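Local coordinates for putative cytosolic protein (Geobacillus zalihae, PDB 6AHX) that probably represses transcription of a copper-handling operon, releasing its DNA when copper binds, as a copper-sensing member of the metal-sensitive repressor family, at residues Lys20-Arg25 / Ala64-Ala69; Glu38-Gly43 / Pro47-Gln52. One frame throughout, in Å; residues are numbered along the deposited sequence.

Contact 1: residues Lys20-Arg25 / Ala64-Ala69; sequences KQVINR and AKVIFA
V22 meets I67 and V66 with both of its methyl groups, one side chain of helix 20-41 set against two neighbours on helix 46-70. Towards I67 the two side chains cross at about a right angle. V22 CG1 rests on the I67 chain, 3.8 Å from I67 CG1 and 3.9 Å from I67 CD1, while the other branch reaches the same methylene, with V22 CG2 lying 4.0 Å from I67 CG1. I67 thus touches with both carbons of its ethyl arm, CG1 and CD1. Its CB does not aim straight at the partner helix; CG1 stands anti to the carbonyl carbon (chi1 -69°), and this turns the ethyl arm, CG1 and CD1 together, toward V22, closer than CB comes.

V66 approaches differently. Its CB and that of V22 both point across the interface, and the two valines slide past each other in opposite directions, meeting through single methyls, V22 CG2 and V66 CG1, at 3.9 Å. The backbones remain well apart, with V22 CA 7.3 Å from I67 CA, and the gap is bridged by branched side chains alone.

The contact ties the start of the first long helix to the last turns of the second in the antiparallel helical hairpin that each CsoR-type subunit contributes to a helical bundle. I67 also packs on C46 of the second subunit and on Y18 of its own chain. V22 and I67 are buried, and no hydrogen bond links the two segments, so cohesion here comes from van der Waals contact and the exclusion of water, without the directional preference a polar pair would impose.

Contact 2: residues Glu38-Gly43 / Pro47-Gln52; sequences EMAAEG and PDILLQ
M39 reaches across to helix 46-70 and touches it with CB, SD and CE. Its CB lies 3.9 Å from I49 CG1, the M39 and Q52 side chains cross at about a right angle, with M39 SD 4.0 Å from Q52 CG, and a bend at chi3 (76°) turns the methyl back onto the opposing helix. There M39 CE sits 3.6 Å from D48 CB, close to the D48 backbone as well. M39 thus meets the aliphatic base of D48, while the carboxylate, through OD2, forms a salt bridge with R44.

A40 follows with the closest approach to I49: the tip methyl CD1 lies 3.6 Å from A40 CA and 4.1 Å from A40 CB. The small residue lets I49 reach the helix backbone itself, and on the second subunit L26 packs against A40 and Y18 against I49. The contact lies beside the turn of the antiparallel helical hairpin, where helix 20-41 gives way through a short connection to helix 46-70.

At G43 the backbone leaves helical geometry with positive phi (73°) in a Schellman motif, its N bonded to A40 O at 3.0 Å.

How the contacts relate
Contacts 1 and 2 join the same two helices, 20-41 and 46-70, near opposite ends of the hairpin. Their centres are 26 Å apart and their nearest atoms about 10 Å, so they do not touch; contact 2, beside the turn, is nested along the chain inside the loop closed by contact 1. They fall on opposite sides of the chain's centre: the centre of contact 1 lies 11 Å from the centre of the chain and that of contact 2 16 Å. The second subunit brings the two ends together: I23 of the contact 1 segments packs on A40 of the other chain, and A64 on its L50, both from the segments that form contact 2 in that second copy.

Contact 1: residues Lys20-Arg25 / Ala64-Ala69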
loop_
_atom_site.group_PDB
_atom_site.type_symbol
_atom_site.label_atom_id
_atom_site.label_comp_id
_atom_site.label_asym_id
_atom_site.label_seq_id
_atom_site.Cartn_x
_atom_site.Cartn_y
_atom_site.Cartn_z
ATOM N N LYS A 20 0.326 5.360 -18.407
ATOM C CA LYS A 20 -0.232 4.023 -18.170
ATOM C C LYS A 20 0.574 3.164 -17.179
ATOM O O LYS A 20 0.002 2.480 -16.346
ATOM C CB LYS A 20 -0.453 3.274 -19.498
ATOM C CG LYS A 20 -1.917 2.871 -19.720
ATOM C CD LYS A 20 -2.919 4.066 -19.686
ATOM C CE LYS A 20 -3.818 4.181 -20.936
ATOM N NZ LYS A 20 -4.397 2.885 -21.429
ATOM N N GLN A 21 1.885 3.238 -17.252
ATOM C CA GLN A 21 2.740 2.559 -16.289
ATOM C C GLN A 21 2.481 2.931 -14.839
ATOM O O GLN A 21 2.554 2.050 -13.996
ATOM C CB GLN A 21 4.208 2.738 -16.626
ATOM C CG GLN A 21 4.646 1.708 -17.660
ATOM C CD GLN A 21 5.774 2.157 -18.578
ATOM O OE1 GLN A 21 6.420 3.194 -18.362
ATOM N NE2 GLN A 21 6.016 1.362 -19.628
ATOM N N VAL A 22 2.175 4.205 -14.570
ATOM C CA VAL A 22 1.725 4.654 -13.226
ATOM C C VAL A 22 0.421 3.978 -12.801
ATOM O O VAL A 22 0.331 3.443 -11.725
ATOM C CB VAL A 22 1.528 6.164 -13.144
ATOM C CG1 VAL A 22 0.809 6.533 -11.869
ATOM C CG2 VAL A 22 2.885 6.875 -13.203
ATOM N N ILE A 23 -0.560 3.994 -13.669
ATOM C CA ILE A 23 -1.830 3.404 -13.345
ATOM C C ILE A 23 -1.668 1.902 -13.081
ATOM O O ILE A 23 -2.231 1.338 -12.100
ATOM C CB ILE A 23 -2.890 3.739 -14.440
ATOM C CG1 ILE A 23 -3.297 5.225 -14.345
ATOM C CG2 ILE A 23 -4.179 2.946 -14.224
ATOM C CD1 ILE A 23 -2.826 6.110 -15.457
ATOM N N ASN A 24 -0.887 1.267 -13.950
ATOM C CA ASN A 24 -0.645 -0.163 -13.842
ATOM C C ASN A 24 0.103 -0.561 -12.570
ATOM O O ASN A 24 -0.285 -1.548 -11.949
ATOM C CB ASN A 24 0.106 -0.692 -15.079
ATOM C CG ASN A 24 -0.770 -0.657 -16.334
ATOM O OD1 ASN A 24 -2.006 -0.383 -16.283
ATOM N ND2 ASN A 24 -0.146 -0.929 -17.473
ATOM N N ARG A 25 1.134 0.207 -12.207
ATOM C CA ARG A 25 1.842 -0.022 -10.946
ATOM C C ARG A 25 0.852 0.042 -9.766
ATOM O O ARG A 25 0.832 -0.856 -8.913
ATOM C CB ARG A 25 2.995 0.946 -10.756
ATOM C CG ARG A 25 4.293 0.207 -10.407
ATOM C CD ARG A 25 4.475 -0.571 -9.050
ATOM N NE ARG A 25 5.837 -0.128 -8.622
ATOM C CZ ARG A 25 6.898 -0.845 -8.183
ATOM N NH1 ARG A 25 6.856 -2.132 -7.884
ATOM N NH2 ARG A 25 8.047 -0.205 -7.952
ATOM N N ALA A 64 5.358 7.117 -6.128
ATOM C CA ALA A 64 5.297 8.545 -5.821
ATOM C C ALA A 64 6.442 9.389 -6.467
ATOM O O ALA A 64 6.221 10.495 -7.012
ATOM C CB ALA A 64 5.352 8.736 -4.305
ATOM N N LYS A 65 7.652 8.823 -6.403
ATOM C CA LYS A 65 8.825 9.380 -7.087
ATOM C C LYS A 65 8.640 9.493 -8.605
ATOM O O LYS A 65 8.924 10.505 -9.163
ATOM C CB LYS A 65 10.034 8.559 -6.786
ATOM C CG LYS A 65 10.495 8.691 -5.355
ATOM C CD LYS A 65 11.728 7.797 -5.218
ATOM C CE LYS A 65 12.269 7.600 -3.801
ATOM N NZ LYS A 65 11.835 8.619 -2.806
ATOM N N VAL A 66 8.096 8.484 -9.230
ATOM C CA VAL A 66 7.830 8.516 -10.661
ATOM C C VAL A 66 6.814 9.611 -11.002
ATOM O O VAL A 66 6.958 10.326 -12.015
ATOM C CB VAL A 66 7.292 7.152 -11.142
ATOM C CG1 VAL A 66 6.698 7.184 -12.550
ATOM C CG2 VAL A 66 8.367 6.114 -11.052
ATOM N N ILE A 67 5.759 9.696 -10.209
ATOM C CA ILE A 67 4.724 10.673 -10.440
ATOM C C ILE A 67 5.279 12.066 -10.211
ATOM O O ILE A 67 5.040 12.966 -10.999
ATOM C CB ILE A 67 3.525 10.445 -9.482
ATOM C CG1 ILE A 67 2.768 9.121 -9.835
ATOM C CG2 ILE A 67 2.550 11.670 -9.413
ATOM C CD1 ILE A 67 1.777 8.721 -8.729
ATOM N N PHE A 68 5.974 12.245 -9.105
ATOM C CA PHE A 68 6.649 13.506 -8.849
ATOM C C PHE A 68 7.613 13.941 -9.997
ATOM O O PHE A 68 7.597 15.093 -10.411
ATOM C CB PHE A 68 7.365 13.489 -7.486
ATOM C CG PHE A 68 7.735 14.861 -6.991
ATOM C CD1 PHE A 68 6.849 15.635 -6.305
ATOM C CD2 PHE A 68 8.967 15.386 -7.242
ATOM C CE1 PHE A 68 7.198 16.914 -5.847
ATOM C CE2 PHE A 68 9.332 16.646 -6.777
ATOM C CZ PHE A 68 8.437 17.417 -6.101
ATOM N N ALA A 69 8.426 13.033 -10.518
ATOM C CA ALA A 69 9.225 13.324 -11.701
ATOM C C ALA A 69 8.428 13.713 -12.944
ATOM O O ALA A 69 8.704 14.715 -13.585
ATOM C CB ALA A 69 10.136 12.162 -12.022
#

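Contact 2: residues Glu38-Gly43 / Pro47-Gln52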
loop_
_atom_site.group_PDB
_atom_site.type_symbol
_atom_site.label_atom_id
_atom_site.label_comp_id
_atom_site.label_asym_id
_atom_site.label_seq_id
_atom_site.Cartn_x
_atom_site.Cartn_y
_atom_site.Cartn_z
ATOM N N GLU A 38 -4.894 -11.739 2.215
ATOM C CA GLU A 38 -5.209 -13.124 2.166
ATOM C C GLU A 38 -4.173 -13.902 2.902
ATOM O O GLU A 38 -4.512 -14.871 3.516
ATOM C CB GLU A 38 -5.382 -13.615 0.741
ATOM C CG GLU A 38 -6.622 -13.080 0.045
ATOM C CD GLU A 38 -6.588 -13.218 -1.501
ATOM O OE1 GLU A 38 -7.598 -12.801 -2.140
ATOM O OE2 GLU A 38 -5.572 -13.723 -2.103
ATOM N N MET A 39 -2.924 -13.492 2.885
ATOM C CA MET A 39 -1.938 -14.138 3.723
ATOM C C MET A 39 -2.303 -14.085 5.186
ATOM O O MET A 39 -2.161 -15.055 5.904
ATOM C CB MET A 39 -0.554 -13.468 3.559
ATOM C CG MET A 39 0.132 -13.726 2.208
ATOM S SD MET A 39 1.655 -12.762 1.981
ATOM C CE MET A 39 2.734 -13.692 3.040
ATOM N N ALA A 40 -2.707 -12.914 5.650
ATOM C CA ALA A 40 -3.150 -12.729 7.022
ATOM C C ALA A 40 -4.363 -13.588 7.316
ATOM O O ALA A 40 -4.398 -14.320 8.281
ATOM C CB ALA A 40 -3.458 -11.244 7.314
ATOM N N ALA A 41 -5.349 -13.535 6.456
ATOM C CA ALA A 41 -6.554 -14.349 6.632
ATOM C C ALA A 41 -6.281 -15.847 6.709
ATOM O O ALA A 41 -6.957 -16.504 7.436
ATOM C CB ALA A 41 -7.539 -14.073 5.535
ATOM N N GLU A 42 -5.285 -16.349 5.980
ATOM C CA GLU A 42 -4.814 -17.748 6.025
ATOM C C GLU A 42 -3.796 -18.083 7.118
ATOM O O GLU A 42 -3.372 -19.238 7.221
ATOM C CB GLU A 42 -4.147 -18.130 4.718
ATOM C CG GLU A 42 -4.990 -17.946 3.489
ATOM C CD GLU A 42 -4.172 -18.006 2.195
ATOM O OE1 GLU A 42 -3.014 -18.515 2.238
ATOM O OE2 GLU A 42 -4.693 -17.537 1.135
ATOM N N GLY A 43 -3.382 -17.121 7.944
ATOM C CA GLY A 43 -2.496 -17.435 9.050
ATOM C C GLY A 43 -1.079 -17.746 8.625
ATOM O O GLY A 43 -0.353 -18.455 9.292
ATOM N N PRO A 47 6.801 -13.214 9.529
ATOM C CA PRO A 47 7.882 -12.584 8.718
ATOM C C PRO A 47 7.589 -12.512 7.201
ATOM O O PRO A 47 7.984 -11.543 6.546
ATOM C CB PRO A 47 9.114 -13.459 9.008
ATOM C CG PRO A 47 8.744 -14.330 10.181
ATOM C CD PRO A 47 7.243 -14.465 10.157
ATOM N N ASP A 48 6.853 -13.487 6.700
ATOM C CA ASP A 48 6.392 -13.487 5.316
ATOM C C ASP A 48 5.525 -12.260 5.066
ATOM O O ASP A 48 5.639 -11.566 4.046
ATOM C CB ASP A 48 5.516 -14.749 5.004
ATOM C CG ASP A 48 6.285 -16.077 5.206
ATOM O OD1 ASP A 48 7.336 -16.092 5.851
ATOM O OD2 ASP A 48 5.846 -17.115 4.725
ATOM N N ILE A 49 4.603 -12.044 5.994
ATOM C CA ILE A 49 3.663 -10.948 5.916
ATOM C C ILE A 49 4.384 -9.617 5.989
ATOM O O ILE A 49 4.158 -8.739 5.130
ATOM C CB ILE A 49 2.533 -11.094 6.932
ATOM C CG1 ILE A 49 1.672 -12.341 6.580
ATOM C CG2 ILE A 49 1.683 -9.827 6.966
ATOM C CD1 ILE A 49 0.455 -12.567 7.467
ATOM N N LEU A 50 5.306 -9.492 6.935
ATOM C CA LEU A 50 5.960 -8.221 7.155
ATOM C C LEU A 50 6.939 -7.927 6.040
ATOM O O LEU A 50 7.130 -6.788 5.700
ATOM C CB LEU A 50 6.723 -8.240 8.482
ATOM C CG LEU A 50 5.860 -8.254 9.750
ATOM C CD1 LEU A 50 6.819 -8.111 10.918
ATOM C CD2 LEU A 50 4.765 -7.201 9.829
ATOM N N LEU A 51 7.526 -8.964 5.462
ATOM C CA LEU A 51 8.292 -8.808 4.234
ATOM C C LEU A 51 7.519 -8.177 3.102
ATOM O O LEU A 51 8.019 -7.308 2.421
ATOM C CB LEU A 51 8.810 -10.182 3.743
ATOM C CG LEU A 51 9.969 -10.140 2.765
ATOM C CD1 LEU A 51 11.259 -9.929 3.565
ATOM C CD2 LEU A 51 10.029 -11.392 1.894
ATOM N N GLN A 52 6.275 -8.610 2.933
ATOM C CA GLN A 52 5.448 -8.137 1.830
ATOM C C GLN A 52 4.934 -6.761 2.114
ATOM O O GLN A 52 4.917 -5.947 1.189
ATOM C CB GLN A 52 4.318 -9.118 1.524
ATOM C CG GLN A 52 4.817 -10.485 1.080
ATOM C CD GLN A 52 5.785 -10.462 -0.094
ATOM O OE1 GLN A 52 5.830 -9.527 -0.893
ATOM N NE2 GLN A 52 6.636 -11.457 -0.137
#